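Local coordinates for protein choline kinase (Streptococcus pneumoniae, PDB 4R78) that probably phosphorylates choline as an ATP-dependent choline kinase with a protein kinase-like fold, at residues Lys81-Leu86 against Lys141-Glu146; Cys193-Val198 against Ser219-Met224; Lys154-Leu159 against Ser272-Tyr277; Ile164-Tyr169 against Tyr288-Tyr293. All blocks are in the same frame, centred on the assembly; numbering follows the deposited sequence.

Contact 1 of 4, residues Lys81-Leu86 against Lys141-Glu146; sequences KYNLEL and KELRGE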
loop_
_atom_site.group_PDB
_atom_site.type_symbol
_atom_site.label_atom_id
_atom_site.label_comp_id
_atom_site.label_asym_id
_atom_site.label_seq_id
_atom_site.Cartn_x
_atom_site.Cartn_y
_atom_site.Cartn_z
ATOM N N LYS A 81 4.342 -11.610 6.625
ATOM C CA LYS A 81 3.728 -12.377 7.707
ATOM C C LYS A 81 4.393 -12.022 9.037
ATOM O O LYS A 81 3.712 -11.827 10.046
ATOM C CB LYS A 81 3.783 -13.887 7.441
ATOM C CG LYS A 81 2.970 -14.693 8.440
ATOM C CD LYS A 81 2.704 -16.100 7.956
ATOM C CE LYS A 81 1.821 -16.833 8.949
ATOM N NZ LYS A 81 1.329 -18.117 8.381
ATOM N N TYR A 82 5.720 -11.916 9.028
ATOM C CA TYR A 82 6.447 -11.453 10.204
ATOM C C TYR A 82 6.065 -10.021 10.563
ATOM O O TYR A 82 5.841 -9.704 11.730
ATOM C CB TYR A 82 7.962 -11.538 10.008
ATOM C CG TYR A 82 8.721 -10.933 11.169
ATOM C CD1 TYR A 82 8.714 -11.550 12.424
ATOM C CD2 TYR A 82 9.415 -9.730 11.030
ATOM C CE1 TYR A 82 9.389 -10.996 13.504
ATOM C CE2 TYR A 82 10.112 -9.173 12.107
ATOM C CZ TYR A 82 10.082 -9.808 13.340
ATOM O OH TYR A 82 10.750 -9.271 14.417
ATOM N N ASN A 83 5.994 -9.154 9.558
ATOM C CA ASN A 83 5.646 -7.769 9.826
ATOM C C ASN A 83 4.293 -7.640 10.518
ATOM O O ASN A 83 4.137 -6.811 11.409
ATOM C CB ASN A 83 5.742 -6.915 8.560
ATOM C CG ASN A 83 7.184 -6.743 8.086
ATOM O OD1 ASN A 83 8.128 -7.103 8.791
ATOM N ND2 ASN A 83 7.356 -6.200 6.889
ATOM N N LEU A 84 3.339 -8.496 10.148
ATOM C CA LEU A 84 2.037 -8.529 10.820
ATOM C C LEU A 84 2.181 -8.812 12.313
ATOM O O LEU A 84 1.656 -8.068 13.143
ATOM C CB LEU A 84 1.111 -9.577 10.193
ATOM C CG LEU A 84 0.234 -9.270 8.979
ATOM C CD1 LEU A 84 -0.787 -10.386 8.820
ATOM C CD2 LEU A 84 -0.475 -7.929 9.099
ATOM N N GLU A 85 2.885 -9.891 12.654
ATOM C CA GLU A 85 3.039 -10.257 14.069
ATOM C C GLU A 85 3.916 -9.269 14.841
ATOM O O GLU A 85 3.724 -9.078 16.043
ATOM C CB GLU A 85 3.500 -11.717 14.241
ATOM C CG GLU A 85 4.897 -12.028 13.742
ATOM C CD GLU A 85 5.159 -13.518 13.532
ATOM O OE1 GLU A 85 6.152 -13.824 12.853
ATOM O OE2 GLU A 85 4.392 -14.378 14.029
ATOM N N LEU A 86 4.845 -8.624 14.139
ATOM C CA LEU A 86 5.681 -7.588 14.739
ATOM C C LEU A 86 4.895 -6.302 15.004
ATOM O O LEU A 86 5.051 -5.682 16.058
ATOM C CB LEU A 86 6.903 -7.301 13.858
ATOM C CG LEU A 86 7.807 -6.119 14.239
ATOM C CD1 LEU A 86 8.326 -6.233 15.674
ATOM C CD2 LEU A 86 8.961 -5.990 13.271
ATOM N N LYS A 141 10.498 -0.467 15.503
ATOM C CA LYS A 141 10.391 -1.845 15.038
ATOM C C LYS A 141 11.229 -2.055 13.790
ATOM O O LYS A 141 11.266 -1.196 12.901
ATOM C CB LYS A 141 8.928 -2.226 14.789
ATOM C CG LYS A 141 8.095 -2.242 16.060
ATOM C CD LYS A 141 6.628 -2.505 15.796
ATOM C CE LYS A 141 5.864 -2.654 17.112
ATOM N NZ LYS A 141 6.178 -3.908 17.866
ATOM N N GLU A 142 11.913 -3.196 13.746
ATOM C CA GLU A 142 12.750 -3.563 12.617
ATOM C C GLU A 142 11.995 -4.542 11.725
ATOM O O GLU A 142 12.041 -5.761 11.923
ATOM C CB GLU A 142 14.072 -4.161 13.108
ATOM C CG GLU A 142 14.978 -3.164 13.835
ATOM C CD GLU A 142 15.639 -2.160 12.901
ATOM O OE1 GLU A 142 15.945 -2.524 11.742
ATOM O OE2 GLU A 142 15.859 -1.006 13.332
ATOM N N LEU A 143 11.280 -3.989 10.751
ATOM C CA LEU A 143 10.518 -4.795 9.806
ATOM C C LEU A 143 11.453 -5.608 8.933
ATOM O O LEU A 143 12.605 -5.224 8.704
ATOM C CB LEU A 143 9.653 -3.908 8.901
ATOM C CG LEU A 143 8.655 -2.941 9.549
ATOM C CD1 LEU A 143 7.807 -2.259 8.484
ATOM C CD2 LEU A 143 7.777 -3.640 10.578
ATOM N N ARG A 144 10.952 -6.740 8.454
ATOM C CA ARG A 144 11.638 -7.480 7.413
ATOM C C ARG A 144 11.306 -6.856 6.067
ATOM O O ARG A 144 10.136 -6.636 5.740
ATOM C CB ARG A 144 11.262 -8.959 7.458
ATOM C CG ARG A 144 12.051 -9.728 8.507
ATOM C CD ARG A 144 11.640 -11.193 8.591
ATOM N NE ARG A 144 11.685 -11.857 7.292
ATOM C CZ ARG A 144 11.548 -13.168 7.111
ATOM N NH1 ARG A 144 11.371 -13.978 8.151
ATOM N NH2 ARG A 144 11.594 -13.672 5.884
ATOM N N GLY A 145 12.352 -6.558 5.305
ATOM C CA GLY A 145 12.216 -5.872 4.033
ATOM C C GLY A 145 12.937 -4.539 4.060
ATOM O O GLY A 145 12.773 -3.747 4.990
ATOM N N GLU A 146 13.747 -4.306 3.034
ATOM C CA GLU A 146 14.452 -3.042 2.869
ATOM C C GLU A 146 14.009 -2.436 1.549
ATOM O O GLU A 146 14.427 -2.895 0.478
ATOM C CB GLU A 146 15.969 -3.262 2.867
ATOM C CG GLU A 146 16.522 -3.886 4.145
ATOM C CD GLU A 146 16.489 -2.931 5.326
ATOM O OE1 GLU A 146 16.926 -1.770 5.172
ATOM O OE2 GLU A 146 16.028 -3.343 6.410
#
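The Y82 ring turns its edge to the carbonyl oxygen E142 O, which lies in the ring plane 3.9 Å from Y82 CE2, while L86 CB of the same helix sits over one face, toward the rim. R144 crosses the ring at about a right angle and meets it obliquely, R144 CD standing 3.6 Å from Y82 CD2; its guanidinium continues to a salt bridge with D79. By its position between the third and fourth strands of the N-terminal sheet, helix 77-87 corresponds to αC of the protein kinase-like fold, and it meets the loop between helices 126-137 and 149-159. The amide of N83 joins the two: N83 OD1 accepts from R144 N (2.9 Å) and N83 ND2 donates to R144 O (3.0 Å), each donor on a lone pair in the acceptor's carbonyl plane. Paired bonds to one residue's backbone fix the amide rotation, and S218 OG is a further partner of ND2. L86 extends away from its own N (chi1 173°), which puts L86 CD2 3.8 Å from L143 CD2. K141, whose amine also pairs with D89, slides past L86 oppositely and bends at chi4 (-70°); K141 NZ donates to L86 O at 2.8 Å.

Contact 2 of 4, residues Cys193-Val198 against Ser219-Met224; sequences CHIDLV and SMNDPM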
loop_
_atom_site.group_PDB
_atom_site.type_symbol
_atom_site.label_atom_id
_atom_site.label_comp_id
_atom_site.label_asym_id
_atom_site.label_seq_id
_atom_site.Cartn_x
_atom_site.Cartn_y
_atom_site.Cartn_z
ATOM N N CYS A 193 7.906 1.588 7.790
ATOM C CA CYS A 193 6.932 2.329 6.970
ATOM C C CYS A 193 5.811 1.426 6.465
ATOM O O CYS A 193 6.005 0.218 6.302
ATOM C CB CYS A 193 7.610 2.966 5.755
ATOM S SG CYS A 193 8.781 4.304 6.107
ATOM N N HIS A 194 4.651 2.026 6.205
ATOM C CA HIS A 194 3.510 1.321 5.619
ATOM C C HIS A 194 3.702 1.099 4.122
ATOM O O HIS A 194 3.393 0.018 3.614
ATOM C CB HIS A 194 2.215 2.093 5.878
ATOM C CG HIS A 194 0.992 1.420 5.341
ATOM N ND1 HIS A 194 0.660 1.431 4.003
ATOM C CD2 HIS A 194 0.015 0.719 5.965
ATOM C CE1 HIS A 194 -0.461 0.757 3.824
ATOM N NE2 HIS A 194 -0.876 0.320 5.001
ATOM N N ILE A 195 4.200 2.133 3.437
ATOM C CA ILE A 195 4.540 2.125 1.997
ATOM C C ILE A 195 3.397 2.315 0.985
ATOM O O ILE A 195 3.658 2.518 -0.206
ATOM C CB ILE A 195 5.327 0.829 1.568
ATOM C CG1 ILE A 195 6.582 0.648 2.443
ATOM C CG2 ILE A 195 5.668 0.832 0.064
ATOM C CD1 ILE A 195 7.686 1.696 2.234
ATOM N N ASP A 196 2.146 2.278 1.445
ATOM C CA ASP A 196 0.998 2.300 0.528
ATOM C C ASP A 196 -0.190 3.050 1.150
ATOM O O ASP A 196 -1.273 2.483 1.336
ATOM C CB ASP A 196 0.578 0.907 0.027
ATOM C CG ASP A 196 -0.458 0.965 -1.085
ATOM O OD1 ASP A 196 -0.478 1.965 -1.836
ATOM O OD2 ASP A 196 -1.255 0.012 -1.209
ATOM N N LEU A 197 0.007 4.339 1.432
ATOM C CA LEU A 197 -0.987 5.135 2.160
ATOM C C LEU A 197 -2.094 5.750 1.286
ATOM O O LEU A 197 -2.349 6.961 1.332
ATOM C CB LEU A 197 -0.302 6.189 3.045
ATOM C CG LEU A 197 0.534 5.638 4.208
ATOM C CD1 LEU A 197 1.194 6.777 4.953
ATOM C CD2 LEU A 197 -0.292 4.783 5.164
ATOM N N VAL A 198 -2.747 4.908 0.488
ATOM C CA VAL A 198 -4.002 5.293 -0.166
ATOM C C VAL A 198 -5.067 5.538 0.912
ATOM O O VAL A 198 -5.044 4.890 1.963
ATOM C CB VAL A 198 -4.487 4.240 -1.205
ATOM C CG1 VAL A 198 -3.553 4.192 -2.405
ATOM C CG2 VAL A 198 -4.622 2.845 -0.576
ATOM N N SER A 219 7.737 -2.090 4.907
ATOM C CA SER A 219 9.162 -2.271 4.718
ATOM C C SER A 219 9.901 -1.160 5.436
ATOM O O SER A 219 9.307 -0.133 5.788
ATOM C CB SER A 219 9.487 -2.214 3.221
ATOM O OG SER A 219 10.826 -2.580 2.969
ATOM N N MET A 220 11.194 -1.366 5.661
ATOM C CA MET A 220 12.052 -0.293 6.151
ATOM C C MET A 220 12.344 0.671 5.006
ATOM O O MET A 220 12.766 0.259 3.919
ATOM C CB MET A 220 13.350 -0.844 6.742
ATOM C CG MET A 220 13.138 -1.839 7.877
ATOM S SD MET A 220 12.250 -1.139 9.275
ATOM C CE MET A 220 13.572 -0.212 10.062
ATOM N N ASN A 221 12.108 1.958 5.257
ATOM C CA ASN A 221 12.236 3.001 4.237
ATOM C C ASN A 221 12.373 4.373 4.895
ATOM O O ASN A 221 12.316 4.496 6.121
ATOM C CB ASN A 221 11.013 2.971 3.306
ATOM C CG ASN A 221 11.279 3.600 1.939
ATOM O OD1 ASN A 221 12.385 4.035 1.631
ATOM N ND2 ASN A 221 10.243 3.642 1.109
ATOM N N ASP A 222 12.572 5.402 4.078
ATOM C CA ASP A 222 12.543 6.767 4.573
ATOM C C ASP A 222 11.086 7.161 4.834
ATOM O O ASP A 222 10.243 6.996 3.955
ATOM C CB ASP A 222 13.188 7.713 3.558
ATOM C CG ASP A 222 13.480 9.073 4.144
ATOM O OD1 ASP A 222 12.518 9.800 4.468
ATOM O OD2 ASP A 222 14.675 9.411 4.287
ATOM N N PRO A 223 10.777 7.670 6.045
ATOM C CA PRO A 223 9.393 8.056 6.330
ATOM C C PRO A 223 8.777 9.061 5.354
ATOM O O PRO A 223 7.549 9.098 5.216
ATOM C CB PRO A 223 9.486 8.662 7.731
ATOM C CG PRO A 223 10.574 7.894 8.361
ATOM C CD PRO A 223 11.606 7.733 7.264
ATOM N N MET A 224 9.604 9.851 4.669
ATOM C CA MET A 224 9.072 10.795 3.690
ATOM C C MET A 224 8.393 10.096 2.507
ATOM O O MET A 224 7.574 10.698 1.820
ATOM C CB MET A 224 10.134 11.800 3.226
ATOM C CG MET A 224 10.591 12.795 4.301
ATOM S SD MET A 224 9.251 13.688 5.131
ATOM C CE MET A 224 9.093 12.738 6.642
#
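A one-pair antiparallel bridge between C193 and S219 leads straight into the HxDxxxxN catalytic-loop motif of the protein kinase-like fold, which runs from H194 to N201, a residue of the AMP pocket. Both bonds of this hydrogen-bonded pair are present: C193 N to S219 O at 3.0 Å and S219 N to C193 O at 3.2 Å. Beyond the bridge the thiol of C193, beside its own backbone N (chi1 -67°), reaches the turn that opens helix 223-233, with C193 SG 3.5 Å from N221 O and 3.8 Å from P223 CA. I195 crosses N221 at about a right angle; the end of its longer branch, I195 CD1, lies 3.4 Å from N221 ND2, a van der Waals contact of a methyl with the amide. The same helix holds the start of the motif by two bonds: D226 OD2 accepts from H194 N and D226 OD1 from I195 N. The helix start is itself capped: D222, whose other oxygen pairs with K259, uses the anti lone pair of D222 OD1 to accept from M224 N at 2.9 Å.

Contact 3 of 4, residues Lys154-Leu159 against Ser272-Tyr277; sequences KKYESL and SLWTVY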
loop_
_atom_site.group_PDB
_atom_site.type_symbol
_atom_site.label_atom_id
_atom_site.label_comp_id
_atom_site.label_asym_id
_atom_site.label_seq_id
_atom_site.Cartn_x
_atom_site.Cartn_y
_atom_site.Cartn_z
ATOM N N LYS A 154 13.127 -1.899 -11.395
ATOM C CA LYS A 154 13.723 -2.999 -12.161
ATOM C C LYS A 154 12.944 -4.305 -12.030
ATOM O O LYS A 154 12.866 -5.078 -12.982
ATOM C CB LYS A 154 15.189 -3.208 -11.769
ATOM C CG LYS A 154 16.093 -2.044 -12.133
ATOM C CD LYS A 154 17.539 -2.342 -11.788
ATOM C CE LYS A 154 18.428 -1.151 -12.104
ATOM N NZ LYS A 154 19.871 -1.502 -11.951
ATOM N N LYS A 155 12.364 -4.541 -10.854
ATOM C CA LYS A 155 11.558 -5.741 -10.633
ATOM C C LYS A 155 10.345 -5.778 -11.562
ATOM O O LYS A 155 10.072 -6.800 -12.191
ATOM C CB LYS A 155 11.118 -5.859 -9.172
ATOM C CG LYS A 155 12.241 -6.190 -8.207
ATOM C CD LYS A 155 11.685 -6.510 -6.828
ATOM C CE LYS A 155 12.756 -7.087 -5.917
ATOM N NZ LYS A 155 12.250 -7.262 -4.523
ATOM N N TYR A 156 9.628 -4.658 -11.652
ATOM C CA TYR A 156 8.487 -4.557 -12.565
ATOM C C TYR A 156 8.915 -4.670 -14.027
ATOM O O TYR A 156 8.240 -5.319 -14.825
ATOM C CB TYR A 156 7.681 -3.274 -12.319
ATOM C CG TYR A 156 6.836 -3.343 -11.071
ATOM C CD1 TYR A 156 5.688 -4.136 -11.027
ATOM C CD2 TYR A 156 7.187 -2.634 -9.924
ATOM C CE1 TYR A 156 4.910 -4.216 -9.876
ATOM C CE2 TYR A 156 6.413 -2.701 -8.769
ATOM C CZ TYR A 156 5.276 -3.496 -8.754
ATOM O OH TYR A 156 4.511 -3.575 -7.611
ATOM N N GLU A 157 10.040 -4.047 -14.370
ATOM C CA GLU A 157 10.563 -4.112 -15.734
ATOM C C GLU A 157 10.860 -5.544 -16.167
ATOM O O GLU A 157 10.644 -5.906 -17.326
ATOM C CB GLU A 157 11.811 -3.240 -15.881
ATOM C CG GLU A 157 11.511 -1.750 -15.857
ATOM C CD GLU A 157 12.751 -0.899 -15.989
ATOM O OE1 GLU A 157 13.815 -1.292 -15.466
ATOM O OE2 GLU A 157 12.656 0.181 -16.607
ATOM N N SER A 158 11.341 -6.354 -15.228
ATOM C CA SER A 158 11.604 -7.765 -15.489
ATOM C C SER A 158 10.315 -8.557 -15.721
ATOM O O SER A 158 10.258 -9.421 -16.599
ATOM C CB SER A 158 12.400 -8.380 -14.336
ATOM O OG SER A 158 12.698 -9.745 -14.596
ATOM N N LEU A 159 9.286 -8.250 -14.938
ATOM C CA LEU A 159 8.020 -8.982 -15.003
ATOM C C LEU A 159 7.155 -8.610 -16.206
ATOM O O LEU A 159 6.400 -9.446 -16.711
ATOM C CB LEU A 159 7.231 -8.807 -13.700
ATOM C CG LEU A 159 7.825 -9.535 -12.490
ATOM C CD1 LEU A 159 7.373 -8.896 -11.190
ATOM C CD2 LEU A 159 7.488 -11.023 -12.516
ATOM N N SER A 272 2.819 3.201 -11.936
ATOM C CA SER A 272 2.500 3.123 -13.365
ATOM C C SER A 272 2.992 1.797 -13.960
ATOM O O SER A 272 2.335 1.225 -14.827
ATOM C CB SER A 272 3.037 4.331 -14.151
ATOM O OG SER A 272 4.423 4.220 -14.435
ATOM N N LEU A 273 4.126 1.299 -13.469
ATOM C CA LEU A 273 4.673 0.026 -13.954
ATOM C C LEU A 273 3.881 -1.151 -13.381
ATOM O O LEU A 273 3.573 -2.112 -14.092
ATOM C CB LEU A 273 6.170 -0.093 -13.644
ATOM C CG LEU A 273 7.096 0.892 -14.375
ATOM C CD1 LEU A 273 8.494 0.885 -13.771
ATOM C CD2 LEU A 273 7.167 0.615 -15.880
ATOM N N TRP A 274 3.527 -1.050 -12.103
ATOM C CA TRP A 274 2.584 -1.972 -11.467
ATOM C C TRP A 274 1.307 -2.134 -12.306
ATOM O O TRP A 274 0.810 -3.251 -12.484
ATOM C CB TRP A 274 2.262 -1.460 -10.060
ATOM C CG TRP A 274 1.200 -2.216 -9.290
ATOM C CD1 TRP A 274 1.392 -3.271 -8.439
ATOM C CD2 TRP A 274 -0.208 -1.948 -9.283
ATOM N NE1 TRP A 274 0.189 -3.676 -7.908
ATOM C CE2 TRP A 274 -0.809 -2.882 -8.407
ATOM C CE3 TRP A 274 -1.021 -1.006 -9.934
ATOM C CZ2 TRP A 274 -2.191 -2.912 -8.175
ATOM C CZ3 TRP A 274 -2.394 -1.030 -9.700
ATOM C CH2 TRP A 274 -2.963 -1.976 -8.823
ATOM N N THR A 275 0.796 -1.020 -12.833
ATOM C CA THR A 275 -0.422 -1.023 -13.645
ATOM C C THR A 275 -0.258 -1.887 -14.890
ATOM O O THR A 275 -1.118 -2.727 -15.184
ATOM C CB THR A 275 -0.836 0.412 -14.049
ATOM O OG1 THR A 275 -1.066 1.186 -12.869
ATOM C CG2 THR A 275 -2.116 0.396 -14.882
ATOM N N VAL A 276 0.847 -1.689 -15.607
ATOM C CA VAL A 276 1.119 -2.469 -16.819
ATOM C C VAL A 276 1.122 -3.963 -16.507
ATOM O O VAL A 276 0.478 -4.750 -17.211
ATOM C CB VAL A 276 2.445 -2.049 -17.490
ATOM C CG1 VAL A 276 2.700 -2.873 -18.751
ATOM C CG2 VAL A 276 2.404 -0.578 -17.839
ATOM N N TYR A 277 1.821 -4.345 -15.440
ATOM C CA TYR A 277 1.910 -5.747 -15.049
ATOM C C TYR A 277 0.543 -6.331 -14.681
ATOM O O TYR A 277 0.202 -7.446 -15.103
ATOM C CB TYR A 277 2.907 -5.910 -13.900
ATOM C CG TYR A 277 3.110 -7.339 -13.448
ATOM C CD1 TYR A 277 3.363 -8.358 -14.367
ATOM C CD2 TYR A 277 3.068 -7.666 -12.096
ATOM C CE1 TYR A 277 3.557 -9.675 -13.946
ATOM C CE2 TYR A 277 3.256 -8.977 -11.666
ATOM C CZ TYR A 277 3.503 -9.972 -12.595
ATOM O OH TYR A 277 3.692 -11.270 -12.172
#
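Y156 and W274 form the dense part of a helix-helix packing in the C-terminal lobe of the kinase-like fold. The segments of helices 149-159 and 257-280 run nearly parallel, their axes 22° apart and 9.4 Å from each other at closest approach. Y156 lies alongside W274, pointing the same way: W274 N stands over one face of the phenol ring, toward its rim, while Y156 OH meets the indole edge in plane, 3.2 Å from W274 CD1. The ring planes are 79° apart. W274, with W271 and F285 around it, borders a bound MES, probably from the crystallisation liquor. At the base, Y156 CB is 3.8 Å from L273 CB, and I270 and W271 add to the packing around Y156. The other end is looser and holds the partly exposed L159. There the contact is a CH-pi one, L159 CB lying 4.0 Å from the Y277 ring centroid and 19° off its normal. L159 CD2 lies 3.8 Å from Y277 OH, whose hydrogen-bond partner is G70 O.

Contact 4 of 4, residues Ile164-Tyr169 against Tyr288-Tyr293; sequences IPYANY and YGVNRY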
loop_
_atom_site.group_PDB
_atom_site.type_symbol
_atom_site.label_atom_id
_atom_site.label_comp_id
_atom_site.label_asym_id
_atom_site.label_seq_id
_atom_site.Cartn_x
_atom_site.Cartn_y
_atom_site.Cartn_z
ATOM N N ILE A 164 7.502 -1.345 -23.195
ATOM C CA ILE A 164 6.915 -0.371 -22.269
ATOM C C ILE A 164 5.967 0.567 -23.030
ATOM O O ILE A 164 6.380 1.207 -24.005
ATOM C CB ILE A 164 8.005 0.415 -21.481
ATOM C CG1 ILE A 164 8.807 -0.525 -20.562
ATOM C CG2 ILE A 164 7.390 1.565 -20.678
ATOM C CD1 ILE A 164 7.987 -1.236 -19.476
ATOM N N PRO A 165 4.685 0.627 -22.607
ATOM C CA PRO A 165 3.681 1.349 -23.397
ATOM C C PRO A 165 3.696 2.865 -23.199
ATOM O O PRO A 165 2.999 3.589 -23.918
ATOM C CB PRO A 165 2.359 0.761 -22.892
ATOM C CG PRO A 165 2.644 0.396 -21.481
ATOM C CD PRO A 165 4.075 -0.070 -21.456
ATOM N N TYR A 166 4.478 3.336 -22.231
ATOM C CA TYR A 166 4.497 4.754 -21.887
ATOM C C TYR A 166 5.446 5.527 -22.791
ATOM O O TYR A 166 6.486 5.015 -23.203
ATOM C CB TYR A 166 4.858 4.949 -20.411
ATOM C CG TYR A 166 3.893 4.285 -19.451
ATOM C CD1 TYR A 166 2.517 4.464 -19.584
ATOM C CD2 TYR A 166 4.356 3.474 -18.416
ATOM C CE1 TYR A 166 1.624 3.858 -18.719
ATOM C CE2 TYR A 166 3.465 2.862 -17.535
ATOM C CZ TYR A 166 2.099 3.060 -17.698
ATOM O OH TYR A 166 1.198 2.468 -16.838
ATOM N N ALA A 167 5.069 6.765 -23.092
ATOM C CA ALA A 167 5.798 7.607 -24.040
ATOM C C ALA A 167 7.137 8.108 -23.501
ATOM O O ALA A 167 7.249 8.489 -22.332
ATOM C CB ALA A 167 4.933 8.782 -24.445
ATOM N N ASN A 168 8.145 8.110 -24.373
ATOM C CA ASN A 168 9.451 8.697 -24.064
ATOM C C ASN A 168 10.120 8.027 -22.864
ATOM O O ASN A 168 10.767 8.691 -22.049
ATOM C CB ASN A 168 9.300 10.211 -23.838
ATOM C CG ASN A 168 10.610 10.959 -23.965
ATOM O OD1 ASN A 168 11.480 10.587 -24.754
ATOM N ND2 ASN A 168 10.753 12.034 -23.193
ATOM N N TYR A 169 9.981 6.706 -22.774
ATOM C CA TYR A 169 10.385 5.989 -21.561
ATOM C C TYR A 169 11.869 6.096 -21.188
ATOM O O TYR A 169 12.193 6.285 -20.020
ATOM C CB TYR A 169 9.926 4.525 -21.586
ATOM C CG TYR A 169 10.119 3.822 -20.253
ATOM C CD1 TYR A 169 9.414 4.228 -19.120
ATOM C CD2 TYR A 169 11.022 2.767 -20.124
ATOM C CE1 TYR A 169 9.590 3.591 -17.893
ATOM C CE2 TYR A 169 11.206 2.121 -18.898
ATOM C CZ TYR A 169 10.487 2.545 -17.789
ATOM O OH TYR A 169 10.658 1.923 -16.571
ATOM N N TYR A 288 -5.487 4.752 -15.729
ATOM C CA TYR A 288 -4.893 4.932 -14.403
ATOM C C TYR A 288 -3.362 5.048 -14.456
ATOM O O TYR A 288 -2.785 5.978 -13.887
ATOM C CB TYR A 288 -5.321 3.800 -13.455
ATOM C CG TYR A 288 -4.630 3.837 -12.103
ATOM C CD1 TYR A 288 -5.151 4.594 -11.050
ATOM C CD2 TYR A 288 -3.461 3.108 -11.881
ATOM C CE1 TYR A 288 -4.516 4.627 -9.809
ATOM C CE2 TYR A 288 -2.821 3.137 -10.649
ATOM C CZ TYR A 288 -3.357 3.892 -9.621
ATOM O OH TYR A 288 -2.716 3.920 -8.409
ATOM N N GLY A 289 -2.712 4.101 -15.129
ATOM C CA GLY A 289 -1.251 4.076 -15.210
ATOM C C GLY A 289 -0.696 5.188 -16.075
ATOM O O GLY A 289 0.283 5.839 -15.703
ATOM N N VAL A 290 -1.336 5.403 -17.224
ATOM C CA VAL A 290 -0.979 6.477 -18.161
ATOM C C VAL A 290 -0.936 7.829 -17.446
ATOM O O VAL A 290 0.016 8.595 -17.604
ATOM C CB VAL A 290 -1.973 6.520 -19.364
ATOM C CG1 VAL A 290 -1.807 7.789 -20.196
ATOM C CG2 VAL A 290 -1.815 5.275 -20.241
ATOM N N ASN A 291 -1.968 8.098 -16.651
ATOM C CA ASN A 291 -2.080 9.354 -15.919
ATOM C C ASN A 291 -1.066 9.502 -14.788
ATOM O O ASN A 291 -0.533 10.592 -14.567
ATOM C CB ASN A 291 -3.512 9.551 -15.410
ATOM C CG ASN A 291 -4.512 9.737 -16.543
ATOM O OD1 ASN A 291 -4.146 10.094 -17.665
ATOM N ND2 ASN A 291 -5.787 9.497 -16.250
ATOM N N ARG A 292 -0.793 8.412 -14.074
ATOM C CA ARG A 292 0.244 8.457 -13.045
ATOM C C ARG A 292 1.609 8.720 -13.674
ATOM O O ARG A 292 2.390 9.520 -13.163
ATOM C CB ARG A 292 0.267 7.178 -12.206
ATOM C CG ARG A 292 -0.938 7.029 -11.285
ATOM C CD ARG A 292 -0.656 6.126 -10.106
ATOM N NE ARG A 292 0.225 6.794 -9.149
ATOM C CZ ARG A 292 0.261 6.549 -7.842
ATOM N NH1 ARG A 292 1.099 7.232 -7.075
ATOM N NH2 ARG A 292 -0.526 5.629 -7.294
ATOM N N TYR A 293 1.882 8.061 -14.795
ATOM C CA TYR A 293 3.133 8.255 -15.511
ATOM C C TYR A 293 3.313 9.707 -15.955
ATOM O O TYR A 293 4.384 10.284 -15.774
ATOM C CB TYR A 293 3.195 7.305 -16.703
ATOM C CG TYR A 293 4.467 7.375 -17.510
ATOM C CD1 TYR A 293 5.591 6.639 -17.136
ATOM C CD2 TYR A 293 4.537 8.150 -18.669
ATOM C CE1 TYR A 293 6.765 6.690 -17.883
ATOM C CE2 TYR A 293 5.698 8.204 -19.428
ATOM C CZ TYR A 293 6.807 7.471 -19.030
ATOM O OH TYR A 293 7.957 7.506 -19.777
#
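Y166 CB sits squarely over the centre of the Y293 ring, 3.4 Å from its centroid, a CH-pi contact that begins the path of this side chain across helix 288-303. From there CG, beside the backbone N (chi1 -60°), lies over the CG end of the same ring, with Y166 CG 3.7 Å from Y293 CG, and on one side Y166 CD2 is 3.6 Å from Y293 CD1. The rings form an offset stack, centroids 4.6 Å apart and planes at 16°, and because the side chains run in opposite directions Y293 CB in turn covers the centre of the Y166 ring. Farther out, Y166 CE1 comes 3.7 Å from V290 N, and at the tip Y166 OH lies 3.4 Å from G289 CA, where the residue has no side chain to bar the way; the hydroxyl bonds to S272 O. Y293 adds a polar link: Y293 OH donates to A167 O at 2.8 Å, from 39° out of the carbonyl plane, and also meets the edge of the Y169 ring. The loop between helices 149-159 and 169-177 is thus fastened to the first turns of helix 288-303, with helix 257-280 alongside: V276 packs on Y166 and L273 on Y169.

In the fold
The four contacts form two touching pairs. Contacts 1 and 2, centres 12 Å apart, meet where G145 O lies 2.9 Å from M220 N and 3.0 Å from S219 OG, probable hydrogen bonds that link the loop packed against helix 77-87 to the turn beside the catalytic loop. Contacts 3 and 4, centres 11 Å apart, probably share two more: S272 O to Y166 OH at 2.6 Å and E157 OE2 to Y169 OH at 2.7 Å. From bound AMP the side chain of I195 is about 13 Å and that of W274 about 9 Å. The MES molecule lies about 3 Å from the W274 side chain and is hydrogen-bonded by Y288 OH, so contacts 3 and 4 both border it.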